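Long-range contact in bifunctional endo-1,4-beta-xylanase A (Neocallimastix patriciarum, PDB 2VG9), which is an endo-1,4-beta-xylanase of glycoside hydrolase family 11, which hydrolyses internal beta-1,4 bonds of xylan: residues A[70-75]-A[173-178]. Residues are numbered along the deposited sequence; the frame is centred on the assembly and turned at random.
Sequences YDYIGL and TVSDHF
Ser175, in the first turn of helix 174-182, meets both backbone polar atoms of Ile73, N firmly and O weakly. Its OG accepts the N-H of Ile73 (N to OG 3.0 Å) almost straight, at 164°, and its own N gives a weak bond to Ile73 O at 3.4 Å. A chi1 of 44°, between backbone N and carbonyl carbon, aims OG at the strand and also sets it over one face of the Tyr72 ring. Beside these bonds, Ile73 CG2 meets Val174 CB at 3.8 Å, and its CD1 reaches Phe178 CE2 at 3.7 Å; Leu75 CB abuts Val174 CG2. The Tyr72 and Thr173 side chains cross at about a right angle, Tyr72 CE1 lying 3.5 Å from Thr173 CG2, while a water links Tyr72 OH with Thr173 OG1, which is also hydrogen-bonded to Asp133. Further out, Leu191 touches both Ile73 and Phe178, and Phe99 and Tyr112 meet the Phe178 ring edge-to-face. An alanine at Ser175 would lose the hydroxyl and would probably leave the buried Ile73 N-H without its acceptor. Ser175 thus appears to continue, by side-chain acceptor and weak backbone donor, the pairing of jelly-roll strands 169-173 and 73-86 where the chain turns into helix.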
ATOM      1  N   TYR A  70      -7.121   0.387 -17.695  1.00 14.74           N
ATOM      2  CA  TYR A  70      -7.765  -0.861 -17.248  1.00 14.91           C
ATOM      3  C   TYR A  70      -9.239  -0.566 -16.931  1.00 15.38           C
ATOM      4  O   TYR A  70      -9.548   0.339 -16.119  1.00 15.81           O
ATOM      5  CB  TYR A  70      -7.034  -1.407 -16.034  1.00 14.07           C
ATOM      6  CG  TYR A  70      -5.615  -1.801 -16.323  1.00 13.49           C
ATOM      7  CD1 TYR A  70      -5.304  -3.108 -16.734  1.00 12.09           C
ATOM      8  CD2 TYR A  70      -4.570  -0.879 -16.178  1.00 13.00           C
ATOM      9  CE1 TYR A  70      -3.971  -3.487 -16.992  1.00 12.14           C
ATOM     10  CE2 TYR A  70      -3.249  -1.242 -16.454  1.00 12.49           C
ATOM     11  CZ  TYR A  70      -2.964  -2.540 -16.855  1.00 12.86           C
ATOM     12  OH  TYR A  70      -1.673  -2.877 -17.109  1.00 14.18           O
ATOM     13  N   ASP A  71     -10.141  -1.313 -17.570  1.00 15.76           N
ATOM     14  CA  ASP A  71     -11.586  -1.071 -17.448  1.00 15.87           C
ATOM     15  C   ASP A  71     -12.080  -1.246 -16.028  1.00 15.21           C
ATOM     16  O   ASP A  71     -12.862  -0.430 -15.534  1.00 14.05           O
ATOM     17  CB  ASP A  71     -12.379  -1.976 -18.389  1.00 18.32           C
ATOM     18  CG  ASP A  71     -12.382  -1.464 -19.838  1.00 21.27           C
ATOM     19  OD1 ASP A  71     -12.140  -0.253 -20.072  1.00 24.64           O
ATOM     20  OD2 ASP A  71     -12.628  -2.284 -20.742  1.00 25.83           O
ATOM     21  N   TYR A  72     -11.602  -2.307 -15.373  1.00 13.54           N
ATOM     22  CA  TYR A  72     -12.017  -2.623 -14.019  1.00 12.89           C
ATOM     23  C   TYR A  72     -10.848  -3.255 -13.272  1.00 12.82           C
ATOM     24  O   TYR A  72     -10.173  -4.134 -13.804  1.00 12.94           O
ATOM     25  CB  TYR A  72     -13.238  -3.572 -14.023  1.00 12.91           C
ATOM     26  CG  TYR A  72     -13.871  -3.711 -12.668  1.00 12.27           C
ATOM     27  CD1 TYR A  72     -14.931  -2.888 -12.295  1.00 12.46           C
ATOM     28  CD2 TYR A  72     -13.398  -4.660 -11.746  1.00 10.83           C
ATOM     29  CE1 TYR A  72     -15.519  -3.001 -11.038  1.00 12.60           C
ATOM     30  CE2 TYR A  72     -13.991  -4.796 -10.470  1.00 13.05           C
ATOM     31  CZ  TYR A  72     -15.045  -3.953 -10.126  1.00 13.98           C
ATOM     32  OH  TYR A  72     -15.632  -4.032  -8.869  1.00 11.74           O
ATOM     33  N   ILE A  73     -10.585  -2.780 -12.052  1.00 11.32           N
ATOM     34  CA  ILE A  73      -9.589  -3.426 -11.183  1.00 11.06           C
ATOM     35  C   ILE A  73     -10.290  -3.618  -9.843  1.00 10.62           C
ATOM     36  O   ILE A  73     -10.744  -2.653  -9.236  1.00  9.94           O
ATOM     37  CB  ILE A  73      -8.269  -2.614 -11.030  1.00 10.97           C
ATOM     38  CG1 ILE A  73      -7.617  -2.309 -12.393  1.00 11.72           C
ATOM     39  CG2 ILE A  73      -7.260  -3.364 -10.049  1.00  9.95           C
ATOM     40  CD1 ILE A  73      -6.393  -1.315 -12.285  1.00 11.72           C
ATOM     41  N   GLY A  74     -10.428  -4.875  -9.426  1.00 10.65           N
ATOM     42  CA  GLY A  74     -11.045  -5.188  -8.132  1.00 11.01           C
ATOM     43  C   GLY A  74     -10.026  -5.717  -7.127  1.00 10.88           C
ATOM     44  O   GLY A  74      -9.054  -6.405  -7.507  1.00 11.01           O
ATOM     45  N   LEU A  75     -10.232  -5.393  -5.851  1.00 10.11           N
ATOM     46  CA  LEU A  75      -9.449  -6.008  -4.768  1.00  9.99           C
ATOM     47  C   LEU A  75     -10.415  -6.368  -3.651  1.00  9.57           C
ATOM     48  O   LEU A  75     -11.154  -5.503  -3.164  1.00  9.09           O
ATOM     49  CB  LEU A  75      -8.300  -5.097  -4.258  1.00 10.24           C
ATOM     50  CG  LEU A  75      -7.332  -5.647  -3.157  1.00  9.81           C
ATOM     51  CD1 LEU A  75      -5.942  -5.023  -3.261  1.00  9.45           C
ATOM     52  CD2 LEU A  75      -7.861  -5.394  -1.735  1.00  8.09           C
ATOM     53  N   THR A 173     -13.131  -1.226  -5.355  1.00  7.32           N
ATOM     54  CA  THR A 173     -13.017  -0.946  -6.775  1.00  7.72           C
ATOM     55  C   THR A 173     -11.849   0.009  -6.991  1.00  8.66           C
ATOM     56  O   THR A 173     -12.018   1.237  -7.121  1.00  8.84           O
ATOM     57  CB  THR A 173     -14.329  -0.398  -7.374  1.00  7.50           C
ATOM     58  OG1 THR A 173     -15.435  -1.149  -6.846  1.00  7.77           O
ATOM     59  CG2 THR A 173     -14.287  -0.451  -8.934  1.00  3.92           C
ATOM     60  N   VAL A 174     -10.659  -0.585  -7.035  1.00 10.01           N
ATOM     61  CA  VAL A 174      -9.407   0.136  -7.174  1.00  9.67           C
ATOM     62  C   VAL A 174      -9.470   1.096  -8.391  1.00 10.66           C
ATOM     63  O   VAL A 174      -9.033   2.253  -8.303  1.00 10.68           O
ATOM     64  CB  VAL A 174      -8.219  -0.867  -7.303  1.00 11.06           C
ATOM     65  CG1 VAL A 174      -6.921  -0.150  -7.634  1.00  9.95           C
ATOM     66  CG2 VAL A 174      -8.057  -1.701  -5.978  1.00  9.19           C
ATOM     67  N   SER A 175     -10.057   0.642  -9.501  1.00 10.05           N
ATOM     68  CA  SER A 175     -10.160   1.487 -10.702  1.00 10.19           C
ATOM     69  C   SER A 175     -11.004   2.759 -10.487  1.00  9.81           C
ATOM     70  O   SER A 175     -10.801   3.745 -11.189  1.00  9.86           O
ATOM     71  CB  SER A 175     -10.716   0.663 -11.893  1.00 10.27           C
ATOM     72  OG  SER A 175     -11.824  -0.153 -11.509  1.00  9.69           O
ATOM     73  N   ASP A 176     -11.952   2.733  -9.537  1.00 10.46           N
ATOM     74  CA  ASP A 176     -12.790   3.907  -9.196  1.00 10.88           C
ATOM     75  C   ASP A 176     -11.980   5.000  -8.439  1.00 11.05           C
ATOM     76  O   ASP A 176     -12.195   6.186  -8.647  1.00 12.01           O
ATOM     77  CB  ASP A 176     -14.014   3.493  -8.358  1.00 11.27           C
ATOM     78  CG  ASP A 176     -15.178   3.011  -9.196  1.00 12.55           C
ATOM     79  OD1 ASP A 176     -15.022   2.906 -10.441  1.00 12.96           O
ATOM     80  OD2 ASP A 176     -16.246   2.725  -8.586  1.00 11.15           O
ATOM     81  N   HIS A 177     -11.050   4.581  -7.571  1.00 10.62           N
ATOM     82  CA  HIS A 177     -10.092   5.477  -6.929  1.00  9.20           C
ATOM     83  C   HIS A 177      -9.214   6.116  -7.981  1.00  9.37           C
ATOM     84  O   HIS A 177      -9.036   7.331  -7.965  1.00  7.34           O
ATOM     85  CB  HIS A 177      -9.252   4.737  -5.884  1.00  8.64           C
ATOM     86  CG  HIS A 177     -10.033   4.369  -4.654  1.00 11.53           C
ATOM     87  ND1 HIS A 177     -10.760   3.196  -4.550  1.00 13.21           N
ATOM     88  CD2 HIS A 177     -10.250   5.044  -3.505  1.00  5.59           C
ATOM     89  CE1 HIS A 177     -11.365   3.156  -3.373  1.00  7.79           C
ATOM     90  NE2 HIS A 177     -11.079   4.267  -2.729  1.00  9.38           N
ATOM     91  N   PHE A 178      -8.698   5.321  -8.927  1.00  9.12           N
ATOM     92  CA  PHE A 178      -7.861   5.917 -10.009  1.00  9.89           C
ATOM     93  C   PHE A 178      -8.660   6.974 -10.784  1.00 10.95           C
ATOM     94  O   PHE A 178      -8.117   8.041 -11.114  1.00 12.26           O
ATOM     95  CB  PHE A 178      -7.304   4.861 -10.987  1.00  9.83           C
ATOM     96  CG  PHE A 178      -6.414   3.799 -10.349  1.00  9.63           C
ATOM     97  CD1 PHE A 178      -5.912   3.956  -9.048  1.00  9.44           C
ATOM     98  CD2 PHE A 178      -6.049   2.655 -11.082  1.00  9.89           C
ATOM     99  CE1 PHE A 178      -5.078   2.961  -8.462  1.00  9.61           C
ATOM    100  CE2 PHE A 178      -5.219   1.677 -10.523  1.00  6.79           C
ATOM    101  CZ  PHE A 178      -4.713   1.846  -9.224  1.00  8.98           C
TER
HETATM  102  O   HOH W   1     -17.747  -2.607  -8.400  1.00 26.30           O